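PDB 5ZHH: inositol-1-monophosphatase from Nostoc sp., which probably hydrolyses inositol monophosphates to free inositol and inorganic phosphate, as expected for a metal-dependent phosphatase of the inositol monophosphatase family. Local coordinates for residues A[93-96]-A[101-104]; A[117-122]-A[190-195]; A[88-93]-A[213-218]; A[49-54]-A[69-74]. All blocks are in the same frame, centred on the assembly; numbering follows the deposited sequence.

Contact 1 (A[93-96]-A[101-104]); sequences TNYA and AFCV
A101 offers its carbonyl O to ND2 of N94 in a nearly straight hydrogen bond of 2.8 Å (N-H...O 171°). The oxygen lies close to the amide plane of N94, while ND2 comes in somewhat tilted from the carbonyl plane. The same nitrogen passes 3.4 Å from CB of A101 and makes a second bond, to S188 O, while OD1 is taken by R186 of a second subunit, so the amide is fixed against flipping. At F102 the contact turns aromatic: CD1 of Y95 stands 3.5 Å above the middle of the F102 ring, a T-shaped stack with the planes at 86° and the centroids 4.9 Å apart. F102 can present this face because its CG sits between the backbone N and the carbonyl carbon (chi1 54°), which lifts the ring toward helix 92-97. With an alanine here, the ring edge of Y95 would probably lose the face it meets and a gap would open beside it. The OH of Y95 bonds L22 O. C103 and V104 then carry the chain into strand 103-110, pairing with D90 and Y120. The helix and the loop leading into strand 103-110 are thus joined by one hydrogen bond and one T-shaped stack. Bonds from loop and neighbouring subunit satisfy the buried amide of N94, tying the end of the DPLDGTTN signature to the subunit interface.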
# COMPACT_ATOMS: atom_id res chain seq x y z
N THR A 93 22.14 -5.63 9.57
CA THR A 93 21.97 -7.08 9.63
C THR A 93 20.59 -7.49 9.12
O THR A 93 20.47 -8.42 8.30
CB THR A 93 22.19 -7.58 11.06
OG1 THR A 93 23.55 -7.33 11.45
CG2 THR A 93 21.92 -9.06 11.18
N ASN A 94 19.54 -6.80 9.59
CA ASN A 94 18.19 -7.04 9.09
C ASN A 94 18.12 -6.87 7.58
O ASN A 94 17.52 -7.69 6.87
CB ASN A 94 17.20 -6.09 9.76
CG ASN A 94 16.84 -6.49 11.17
OD1 ASN A 94 17.13 -7.61 11.61
ND2 ASN A 94 16.19 -5.58 11.90
N TYR A 95 18.68 -5.77 7.07
CA TYR A 95 18.61 -5.50 5.64
C TYR A 95 19.27 -6.62 4.84
O TYR A 95 18.71 -7.08 3.84
CB TYR A 95 19.27 -4.16 5.33
CG TYR A 95 19.07 -3.70 3.90
CD1 TYR A 95 17.93 -3.01 3.53
CD2 TYR A 95 20.04 -3.95 2.93
CE1 TYR A 95 17.74 -2.59 2.23
CE2 TYR A 95 19.86 -3.52 1.62
CZ TYR A 95 18.71 -2.85 1.28
OH TYR A 95 18.50 -2.42 -0.01
N ALA A 96 20.44 -7.08 5.28
CA ALA A 96 21.14 -8.16 4.59
C ALA A 96 20.29 -9.43 4.52
O ALA A 96 20.41 -10.20 3.56
CB ALA A 96 22.48 -8.44 5.27
N ALA A 101 12.87 -4.70 9.27
CA ALA A 101 13.02 -3.70 10.33
C ALA A 101 14.33 -2.96 10.06
O ALA A 101 15.38 -3.23 10.65
CB ALA A 101 13.00 -4.32 11.73
N PHE A 102 14.26 -2.02 9.12
CA PHE A 102 15.39 -1.16 8.80
C PHE A 102 14.84 0.17 8.31
O PHE A 102 13.68 0.27 7.91
CB PHE A 102 16.32 -1.81 7.76
CG PHE A 102 15.61 -2.23 6.51
CD1 PHE A 102 15.38 -1.33 5.49
CD2 PHE A 102 15.15 -3.53 6.37
CE1 PHE A 102 14.71 -1.72 4.33
CE2 PHE A 102 14.48 -3.92 5.23
CZ PHE A 102 14.26 -3.02 4.21
N CYS A 103 15.69 1.20 8.34
CA CYS A 103 15.21 2.54 8.07
C CYS A 103 16.38 3.46 7.77
O CYS A 103 17.54 3.11 7.97
CB CYS A 103 14.41 3.09 9.25
SG CYS A 103 15.44 3.25 10.73
N VAL A 104 16.04 4.65 7.28
CA VAL A 104 16.95 5.79 7.21
C VAL A 104 16.64 6.67 8.40
O VAL A 104 15.46 6.92 8.70
CB VAL A 104 16.77 6.55 5.88
CG1 VAL A 104 17.80 7.68 5.76
CG2 VAL A 104 16.87 5.60 4.70

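Contact 2 (A[117-122]-A[190-195]); sequences GVIYDP and SAALDL
I119 meets helix 191-199 with both its branches. CD1 lies 3.6 Å from the carbonyl O of A192 and 4.2 Å from its CB, and CG2 rests against CD2 of L193 at 4.0 Å. The two branches spread because CG1 stands opposite the carbonyl carbon (chi1 -62°) and CG2 opposite the backbone N, so one reaches the helix backbone and the other the leucine. CD2 of L193 also touches CB of D121 at 4.1 Å, so this methyl bridges I119 and D121, two residues apart along the strand. No hydrogen bond joins the segments; the fit is wholly van der Waals. In the next shell, the helix start is set by S190, the N-cap, whose OG accepts from L193 N at 3.2 Å. OG is also bonded to D90 OD2, which accepts from A192 N as well, so a carboxylate at the end of strand 82-90, two strands away in the sheet, braces the first turn. The carboxylate of D121 is turned to H124 ND1, leaving its CB to the leucine. C103, from the adjacent strand, fills in against I119, A192 and L193. The strand and helix segments run at 108° to each other, their axes 9.1 Å apart at closest approach. Strand 113-121 lies between strands 103-110 and 126-131; V118 on its other face packs on helix 3-25, while A191 and L195 carry the helix on to Y206 of strand 205-208. Helix 191-199 is therefore sandwiched between the two sheets of the layered alpha-beta phosphatase fold.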
# COMPACT_ATOMS: atom_id res chain seq x y z
N GLY A 117 14.04 15.41 13.71
CA GLY A 117 14.22 14.00 13.45
C GLY A 117 13.27 13.44 12.41
O GLY A 117 12.07 13.70 12.45
N VAL A 118 13.82 12.68 11.47
CA VAL A 118 13.02 11.93 10.51
C VAL A 118 13.53 10.50 10.47
O VAL A 118 14.74 10.27 10.34
CB VAL A 118 13.05 12.55 9.10
CG1 VAL A 118 12.23 11.70 8.16
CG2 VAL A 118 12.51 13.98 9.12
N ILE A 119 12.62 9.54 10.60
CA ILE A 119 12.93 8.12 10.51
C ILE A 119 11.97 7.50 9.52
O ILE A 119 10.75 7.61 9.68
CB ILE A 119 12.82 7.43 11.88
CG1 ILE A 119 13.84 8.04 12.84
CG2 ILE A 119 13.02 5.92 11.76
CD1 ILE A 119 13.59 7.69 14.32
N TYR A 120 12.50 6.88 8.47
CA TYR A 120 11.68 6.35 7.39
C TYR A 120 11.98 4.88 7.19
O TYR A 120 13.11 4.51 6.85
CB TYR A 120 11.91 7.13 6.09
CG TYR A 120 11.07 6.62 4.94
CD1 TYR A 120 9.69 6.48 5.08
CD2 TYR A 120 11.64 6.28 3.72
CE1 TYR A 120 8.91 6.02 4.03
CE2 TYR A 120 10.87 5.81 2.67
CZ TYR A 120 9.50 5.68 2.84
OH TYR A 120 8.72 5.21 1.81
N ASP A 121 10.97 4.05 7.41
CA ASP A 121 10.94 2.62 7.11
C ASP A 121 10.41 2.46 5.69
O ASP A 121 9.20 2.57 5.49
CB ASP A 121 10.05 1.89 8.12
CG ASP A 121 9.85 0.40 7.82
OD1 ASP A 121 10.28 -0.10 6.75
OD2 ASP A 121 9.22 -0.27 8.66
N PRO A 122 11.26 2.23 4.69
CA PRO A 122 10.76 2.17 3.31
C PRO A 122 10.06 0.87 2.97
O PRO A 122 9.31 0.84 1.99
CB PRO A 122 12.04 2.34 2.47
CG PRO A 122 13.11 1.74 3.33
CD PRO A 122 12.73 2.05 4.76
N SER A 190 16.59 -2.72 14.97
CA SER A 190 16.80 -1.34 14.53
C SER A 190 16.53 -0.39 15.69
O SER A 190 15.37 -0.23 16.10
CB SER A 190 15.92 -0.99 13.34
OG SER A 190 15.95 0.41 13.10
N ALA A 191 17.58 0.25 16.20
CA ALA A 191 17.42 1.17 17.33
C ALA A 191 16.57 2.38 16.95
O ALA A 191 15.77 2.86 17.77
CB ALA A 191 18.79 1.61 17.84
N ALA A 192 16.72 2.90 15.73
CA ALA A 192 15.91 4.05 15.33
C ALA A 192 14.43 3.68 15.28
O ALA A 192 13.58 4.43 15.79
CB ALA A 192 16.38 4.59 13.97
N LEU A 193 14.11 2.52 14.71
CA LEU A 193 12.72 2.09 14.70
C LEU A 193 12.22 1.77 16.10
O LEU A 193 11.03 1.98 16.39
CB LEU A 193 12.53 0.87 13.78
CG LEU A 193 12.53 1.23 12.29
CD1 LEU A 193 12.42 -0.02 11.42
CD2 LEU A 193 11.41 2.22 11.97
N ASP A 194 13.09 1.27 16.97
CA ASP A 194 12.66 1.05 18.35
C ASP A 194 12.23 2.36 19.00
O ASP A 194 11.18 2.42 19.64
CB ASP A 194 13.78 0.39 19.16
CG ASP A 194 14.05 -1.05 18.71
OD1 ASP A 194 13.15 -1.65 18.08
OD2 ASP A 194 15.13 -1.58 19.04
N LEU A 195 13.00 3.44 18.79
CA LEU A 195 12.60 4.74 19.31
C LEU A 195 11.29 5.22 18.70
O LEU A 195 10.41 5.74 19.41
CB LEU A 195 13.72 5.75 19.04
CG LEU A 195 14.92 5.56 19.98
CD1 LEU A 195 16.18 6.17 19.38
CD2 LEU A 195 14.61 6.20 21.32

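Contact 3 (A[88-93]-A[213-218]); sequences PLDGTT and PWDVVA
D90 and D215 bring their OD1 atoms to within 3.3 Å, two acceptor oxygens that make no hydrogen bond to each other. They belong to the two signature motifs of the inositol monophosphatase family, DPLDGT at residues 87-92 and the WD pair at 214-215. In relatives the equivalent aspartates ligate magnesium ions, and the closeness of these oxygens is consistent with a shared metal site. The geometry follows from the torsions. D90 has CG anti to its backbone N (chi1 -176°), which extends the carboxylate from the strand end toward helix 213-225. D215 instead carries CG beside its own N and opposite the carbonyl carbon (chi1 -65°), swinging its oxygens back toward D90 though its CB does not aim there. The side chains cross at about a right angle, their carboxylate planes 36° apart. Each group has its other oxygen fixed: OD2 of D90 is held at the start of helix 191-199 by S190 and A192, and OD2 of D215 accepts from S212 N. D87 completes the cluster, with OD2 near OD1 of both partners. Beside it W214 puts its indole against D87 and E70. G91, the N-cap of helix 92-97, follows D90 with a backbone twist in which a CB would collide with the carbonyl O of D90. At the other end, the carbonyl O of P213 accepts from both V216 N and V217 N, each 3.0 Å away.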
# COMPACT_ATOMS: atom_id res chain seq x y z
N PRO A 88 22.35 6.20 7.06
CA PRO A 88 21.70 5.92 5.77
C PRO A 88 21.01 4.56 5.74
O PRO A 88 20.21 4.32 4.83
CB PRO A 88 22.86 5.97 4.77
CG PRO A 88 24.07 5.61 5.60
CD PRO A 88 23.82 6.21 6.96
N LEU A 89 21.32 3.67 6.68
CA LEU A 89 20.69 2.35 6.73
C LEU A 89 20.90 1.80 8.14
O LEU A 89 21.90 1.13 8.41
CB LEU A 89 21.26 1.43 5.66
CG LEU A 89 20.81 -0.03 5.57
CD1 LEU A 89 19.32 -0.16 5.78
CD2 LEU A 89 21.21 -0.61 4.21
N ASP A 90 19.96 2.10 9.03
CA ASP A 90 19.95 1.50 10.35
C ASP A 90 19.28 0.13 10.26
O ASP A 90 18.24 -0.00 9.63
CB ASP A 90 19.22 2.38 11.36
CG ASP A 90 19.29 1.83 12.77
OD1 ASP A 90 20.38 1.38 13.18
OD2 ASP A 90 18.24 1.82 13.46
N GLY A 91 19.90 -0.88 10.86
CA GLY A 91 19.40 -2.23 10.75
C GLY A 91 20.09 -2.99 9.62
O GLY A 91 19.43 -3.65 8.82
N THR A 92 21.42 -2.89 9.55
CA THR A 92 22.13 -3.46 8.42
C THR A 92 22.04 -4.99 8.40
O THR A 92 21.91 -5.58 7.33
CB THR A 92 23.59 -3.01 8.42
OG1 THR A 92 24.18 -3.26 9.70
CG2 THR A 92 23.69 -1.52 8.11
N THR A 93 22.14 -5.63 9.57
CA THR A 93 21.97 -7.08 9.63
C THR A 93 20.59 -7.49 9.12
O THR A 93 20.47 -8.42 8.30
CB THR A 93 22.19 -7.58 11.06
OG1 THR A 93 23.55 -7.33 11.45
CG2 THR A 93 21.92 -9.06 11.18
N PRO A 213 25.51 7.95 17.87
CA PRO A 213 24.63 9.12 17.75
C PRO A 213 23.66 9.04 16.59
O PRO A 213 22.48 9.35 16.75
CB PRO A 213 25.62 10.28 17.58
CG PRO A 213 26.87 9.81 18.23
CD PRO A 213 26.93 8.33 17.96
N TRP A 214 24.13 8.58 15.42
CA TRP A 214 23.24 8.53 14.27
C TRP A 214 22.11 7.52 14.46
O TRP A 214 21.09 7.62 13.77
CB TRP A 214 24.03 8.20 13.00
CG TRP A 214 25.01 7.10 13.20
CD1 TRP A 214 24.77 5.75 13.12
CD2 TRP A 214 26.40 7.24 13.50
NE1 TRP A 214 25.93 5.05 13.37
CE2 TRP A 214 26.95 5.95 13.60
CE3 TRP A 214 27.24 8.35 13.71
CZ2 TRP A 214 28.29 5.72 13.90
CZ3 TRP A 214 28.57 8.12 13.99
CH2 TRP A 214 29.09 6.82 14.08
N ASP A 215 22.25 6.59 15.40
CA ASP A 215 21.17 5.65 15.69
C ASP A 215 20.02 6.31 16.44
O ASP A 215 18.88 5.83 16.36
CB ASP A 215 21.67 4.46 16.53
CG ASP A 215 22.67 3.57 15.81
OD1 ASP A 215 22.61 3.45 14.56
OD2 ASP A 215 23.51 2.96 16.51
N VAL A 216 20.28 7.36 17.23
CA VAL A 216 19.31 7.79 18.23
C VAL A 216 18.88 9.24 18.11
O VAL A 216 17.82 9.59 18.64
CB VAL A 216 19.84 7.51 19.66
CG1 VAL A 216 20.14 6.03 19.85
CG2 VAL A 216 21.06 8.36 19.96
N VAL A 217 19.65 10.12 17.44
CA VAL A 217 19.36 11.55 17.51
C VAL A 217 17.95 11.84 16.97
O VAL A 217 17.16 12.53 17.62
CB VAL A 217 20.43 12.36 16.76
CG1 VAL A 217 19.95 13.78 16.49
CG2 VAL A 217 21.72 12.38 17.56
N ALA A 218 17.62 11.30 15.80
CA ALA A 218 16.30 11.55 15.23
C ALA A 218 15.20 11.00 16.13
O ALA A 218 14.19 11.67 16.37
CB ALA A 218 16.19 10.93 13.84

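Contact 4 (A[49-54]-A[69-74]); sequences ASEAVV and AEESGK
E71 donates its backbone N to a water at 2.7 Å, and this water in turn lies next to OE2 of E51, at a modelled 2.4 Å that is doubtfully short. The water is thus a tentative link between helix 44-61 and the turn after strand 66-69. E51 reaches the turn with an extended chain, CG anti to the backbone N (chi1 180°), sent from the helix straight at it. Its carboxylate then lies over the bend: OE2 comes 3.5 Å from CB of E71 and 3.9 Å from CB of A69, while OE1 is 3.3 Å from CB of S72. The E71 carboxylate itself leads away, OE2 of E71 lying 6.0 Å from OE1 of E51, and its side chain touches K48. Within the turn A69 and G73 are paired by backbone bonds, the one from G73 N being weak. The side chain of E51 also packs on P88 of the family's signature sequence. Replaced by alanine, E51 would probably leave a gap between helix and turn, where A69, E71, S72 and P88 now meet its side chain. Much of the contact sets carboxylate oxygens against aliphatic carbons, with no direct charge pair. The carboxylate lies near the backbone just after E70, whose family counterpart is a metal ligand, and is likely to add negative potential there.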
# COMPACT_ATOMS: atom_id res chain seq x y z
N ALA A 49 24.86 3.98 -1.38
CA ALA A 49 24.02 4.76 -2.30
C ALA A 49 23.03 5.61 -1.53
O ALA A 49 22.72 6.74 -1.93
CB ALA A 49 23.30 3.83 -3.27
N SER A 50 22.50 5.09 -0.42
CA SER A 50 21.58 5.86 0.41
C SER A 50 22.29 7.07 1.01
O SER A 50 21.76 8.19 0.98
CB SER A 50 21.00 4.98 1.51
OG SER A 50 20.26 5.74 2.45
N GLU A 51 23.50 6.87 1.53
CA GLU A 51 24.25 7.97 2.14
C GLU A 51 24.54 9.08 1.14
O GLU A 51 24.43 10.26 1.46
CB GLU A 51 25.55 7.44 2.74
CG GLU A 51 26.41 8.51 3.41
CD GLU A 51 27.61 7.94 4.14
OE1 GLU A 51 28.71 7.94 3.57
OE2 GLU A 51 27.45 7.49 5.30
N ALA A 52 24.95 8.72 -0.09
CA ALA A 52 25.24 9.73 -1.10
C ALA A 52 24.01 10.59 -1.38
O ALA A 52 24.13 11.81 -1.54
CB ALA A 52 25.74 9.07 -2.38
N VAL A 53 22.83 9.97 -1.45
CA VAL A 53 21.60 10.72 -1.68
C VAL A 53 21.32 11.67 -0.52
O VAL A 53 20.97 12.83 -0.72
CB VAL A 53 20.42 9.75 -1.91
CG1 VAL A 53 19.09 10.48 -1.80
CG2 VAL A 53 20.54 9.11 -3.28
N VAL A 54 21.46 11.18 0.72
CA VAL A 54 21.20 12.02 1.89
C VAL A 54 22.18 13.19 1.93
O VAL A 54 21.79 14.35 2.12
CB VAL A 54 21.27 11.20 3.18
CG1 VAL A 54 21.09 12.12 4.38
CG2 VAL A 54 20.20 10.13 3.20
N ALA A 69 28.40 10.99 10.38
CA ALA A 69 27.93 9.70 9.88
C ALA A 69 29.03 8.66 10.06
O ALA A 69 30.21 9.00 10.15
CB ALA A 69 27.50 9.78 8.41
N GLU A 70 28.62 7.39 10.11
CA GLU A 70 29.59 6.32 10.35
C GLU A 70 30.57 6.19 9.19
O GLU A 70 31.79 6.15 9.40
CB GLU A 70 28.86 5.00 10.59
CG GLU A 70 29.80 3.82 10.81
CD GLU A 70 29.07 2.55 11.20
OE1 GLU A 70 27.88 2.41 10.83
OE2 GLU A 70 29.68 1.69 11.87
N GLU A 71 30.06 6.11 7.96
CA GLU A 71 30.93 5.82 6.82
C GLU A 71 31.68 7.07 6.35
O GLU A 71 32.92 7.08 6.31
CB GLU A 71 30.10 5.24 5.67
CG GLU A 71 30.94 4.84 4.47
CD GLU A 71 32.04 3.84 4.85
OE1 GLU A 71 31.71 2.82 5.52
OE2 GLU A 71 33.23 4.10 4.51
N SER A 72 30.95 8.13 6.00
CA SER A 72 31.59 9.36 5.56
C SER A 72 32.34 10.07 6.67
O SER A 72 33.14 10.97 6.38
CB SER A 72 30.55 10.30 4.94
OG SER A 72 29.49 10.55 5.85
N GLY A 73 32.12 9.69 7.92
CA GLY A 73 32.87 10.25 9.03
C GLY A 73 32.38 11.61 9.47
O GLY A 73 31.18 11.88 9.51
N LYS A 74 33.33 12.49 9.82
CA LYS A 74 33.03 13.81 10.33
C LYS A 74 33.28 14.84 9.25
O LYS A 74 34.41 14.99 8.77
CB LYS A 74 33.87 14.12 11.56
CG LYS A 74 33.72 13.10 12.66
CD LYS A 74 34.70 13.35 13.78
CE LYS A 74 34.50 12.34 14.90
NZ LYS A 74 35.41 12.60 16.05
O HOH W 1 27.41 6.04 7.26

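Overall arrangement
Along the chain contact 4 closes first, at the 66-75 hairpin; 88-93 and 93-96 then share T93. Contact 1 closes soon afterwards, whereas contact 3 spans a long loop within which contact 2 is nested. All four reach the eight-stranded sheet: strands 82-90, 103-110 and 113-121 are neighbours in it, linked by C103 with D90 and V104 with Y120. Contacts 2 and 3 are closest, with centres about 7 Å apart, while contact 4 is about 16 Å from contacts 1 and 2 and joins contact 3 through P88 and S50. The signature segment, helices 191-199 and 213-225 and the turn bearing E70 thus lie close together, consistent with a shared metal site as in relatives.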